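Local coordinates for protein tyrosinase (PDB 6JU5) that probably oxidises L-tyrosine and L-dopa to L-dopaquinone with molecular oxygen at a dinuclear copper centre, at residues I492-V497 with N509-V514. The protein carries 1 engineered substitution. Numbering follows the deposited sequence.
Sequences IFFGDV and NFVGSV
Val511 lays its CG2 methyl over one face of the Phe494 ring, a CH-pi contact 3.6 Å from CG2 to the ring centroid. Phe493 and Phe510 form an offset edge-to-face pair, in which Phe510 presents its edge to the flat side of the Phe493 ring and the planes stand at 75°. One face of the Phe510 ring also lies against its own strand, with Gly512 N above the ring centre. These rings flank a classic beta bulge between two antiparallel strands, where two residues, Val511 and Gly512, stand opposite the single Ile492.

Ile492 and Gly512 form the hydrogen-bonded pair. Ile492 N donates to Gly512 O at 2.9 Å. Ile492 O takes Val511 N at 2.7 Å, and Gly512 N adds a weak bond to the same oxygen. This shared carbonyl is the signature of the bulge. The extra residue shifts the register by one, and Phe493 with Phe510 becomes the non-hydrogen-bonded pair. Val511 CG2 sits anti to its own carbonyl carbon, which puts this methyl above the Phe494 ring, while CG1 reaches only the ring's far rim.

The contact joins strand 510-515, outermost in the sheet within this chain, to its neighbour 489-494 in the C-terminal domain of pro-tyrosinase, away from the copper sites. Helix 546-555 packs on Phe494 and Val511, and Leu474 of strand 470-478 touches Ile492 and Val511.

The ladder continues past the Phe493-Phe510 pair, with Asn509 O accepting Phe494 N at 3.0 Å. Asn509 O also lies 3.2 Å from Phe493 CA, a CA-H...O contact. The side-chain amide goes beyond the strand pairing and bonds Asp496: Asn509 ND2 donates to a lone pair of Asp496 O at 2.8 Å, with that oxygen close to the amide plane.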
loop_
_atom_site.group_PDB
_atom_site.type_symbol
_atom_site.label_atom_id
_atom_site.label_comp_id
_atom_site.label_asym_id
_atom_site.label_seq_id
_atom_site.Cartn_x
_atom_site.Cartn_y
_atom_site.Cartn_z
ATOM N N ILE B 492 18.355 -18.302 -5.451
ATOM C CA ILE B 492 19.566 -19.040 -5.084
ATOM C C ILE B 492 19.879 -18.889 -3.603
ATOM O O ILE B 492 19.699 -17.786 -3.074
ATOM C CB ILE B 492 20.743 -18.651 -5.990
ATOM C CG1 ILE B 492 20.383 -18.995 -7.452
ATOM C CG2 ILE B 492 22.021 -19.344 -5.551
ATOM C CD1 ILE B 492 21.268 -18.357 -8.484
ATOM N N PHE B 493 20.295 -19.998 -2.994
ATOM C CA PHE B 493 20.565 -20.096 -1.570
ATOM C C PHE B 493 21.925 -20.736 -1.312
ATOM O O PHE B 493 22.348 -21.592 -2.094
ATOM C CB PHE B 493 19.485 -21.004 -0.946
ATOM C CG PHE B 493 18.090 -20.491 -1.150
ATOM C CD1 PHE B 493 17.388 -20.810 -2.315
ATOM C CD2 PHE B 493 17.483 -19.695 -0.184
ATOM C CE1 PHE B 493 16.106 -20.316 -2.503
ATOM C CE2 PHE B 493 16.214 -19.183 -0.383
ATOM C CZ PHE B 493 15.538 -19.484 -1.554
ATOM N N PHE B 494 22.584 -20.367 -0.225
ATOM C CA PHE B 494 23.819 -21.015 0.209
ATOM C C PHE B 494 23.514 -21.642 1.575
ATOM O O PHE B 494 23.275 -20.917 2.551
ATOM C CB PHE B 494 24.995 -20.061 0.344
ATOM C CG PHE B 494 25.552 -19.477 -0.935
ATOM C CD1 PHE B 494 25.260 -20.018 -2.183
ATOM C CD2 PHE B 494 26.389 -18.375 -0.906
ATOM C CE1 PHE B 494 25.794 -19.484 -3.349
ATOM C CE2 PHE B 494 26.905 -17.818 -2.065
ATOM C CZ PHE B 494 26.606 -18.360 -3.303
ATOM N N GLY B 495 23.487 -22.970 1.607
ATOM C CA GLY B 495 23.057 -23.629 2.834
ATOM C C GLY B 495 21.667 -24.204 2.713
ATOM O O GLY B 495 21.037 -24.197 1.648
ATOM N N ASP B 496 21.116 -24.724 3.796
ATOM C CA ASP B 496 19.821 -25.387 3.751
ATOM C C ASP B 496 18.690 -24.421 3.416
ATOM O O ASP B 496 18.682 -23.271 3.854
ATOM C CB ASP B 496 19.499 -26.039 5.090
ATOM C CG ASP B 496 20.559 -26.982 5.603
ATOM O OD1 ASP B 496 21.264 -27.597 4.781
ATOM O OD2 ASP B 496 20.666 -27.088 6.841
ATOM N N VAL B 497 17.750 -24.893 2.627
ATOM C CA VAL B 497 16.597 -24.106 2.186
ATOM C C VAL B 497 15.402 -24.457 3.063
ATOM O O VAL B 497 15.098 -25.620 3.319
ATOM C CB VAL B 497 16.298 -24.397 0.709
ATOM C CG1 VAL B 497 15.032 -23.694 0.236
ATOM C CG2 VAL B 497 17.483 -23.980 -0.166
ATOM N N ASN B 509 19.019 -18.124 4.237
ATOM C CA ASN B 509 20.141 -18.470 3.374
ATOM C C ASN B 509 19.984 -17.967 1.944
ATOM O O ASN B 509 20.779 -18.346 1.081
ATOM C CB ASN B 509 20.408 -19.980 3.399
ATOM C CG ASN B 509 20.931 -20.410 4.763
ATOM O OD1 ASN B 509 21.591 -19.637 5.475
ATOM N ND2 ASN B 509 20.652 -21.660 5.127
ATOM N N PHE B 510 19.017 -17.077 1.718
ATOM C CA PHE B 510 18.826 -16.483 0.396
ATOM C C PHE B 510 20.060 -15.705 -0.056
ATOM O O PHE B 510 20.620 -14.948 0.756
ATOM C CB PHE B 510 17.620 -15.549 0.426
ATOM C CG PHE B 510 17.329 -14.789 -0.840
ATOM C CD1 PHE B 510 16.610 -15.372 -1.865
ATOM C CD2 PHE B 510 17.760 -13.482 -1.013
ATOM C CE1 PHE B 510 16.316 -14.692 -3.031
ATOM C CE2 PHE B 510 17.457 -12.769 -2.163
ATOM C CZ PHE B 510 16.705 -13.365 -3.173
ATOM N N VAL B 511 20.420 -15.860 -1.329
ATOM C CA VAL B 511 21.568 -15.122 -1.871
ATOM C C VAL B 511 21.136 -14.089 -2.900
ATOM O O VAL B 511 21.625 -12.951 -2.927
ATOM C CB VAL B 511 22.608 -16.104 -2.470
ATOM C CG1 VAL B 511 23.703 -15.369 -3.215
ATOM C CG2 VAL B 511 23.189 -16.957 -1.346
ATOM N N GLY B 512 20.214 -14.443 -3.785
ATOM C CA GLY B 512 19.691 -13.513 -4.786
ATOM C C GLY B 512 18.779 -14.199 -5.785
ATOM O O GLY B 512 18.579 -15.420 -5.737
ATOM N N SER B 513 18.201 -13.403 -6.683
ATOM C CA SER B 513 17.180 -13.875 -7.610
ATOM C C SER B 513 17.449 -13.434 -9.050
ATOM O O SER B 513 18.100 -12.436 -9.330
ATOM C CB SER B 513 15.785 -13.397 -7.184
ATOM O OG SER B 513 15.654 -11.980 -7.312
ATOM N N VAL B 514 16.856 -14.210 -9.954
ATOM C CA VAL B 514 16.838 -13.928 -11.379
ATOM C C VAL B 514 15.403 -14.093 -11.861
ATOM O O VAL B 514 14.790 -15.141 -11.646
ATOM C CB VAL B 514 17.778 -14.873 -12.151
ATOM C CG1 VAL B 514 17.592 -14.768 -13.655
ATOM C CG2 VAL B 514 19.250 -14.579 -11.796
#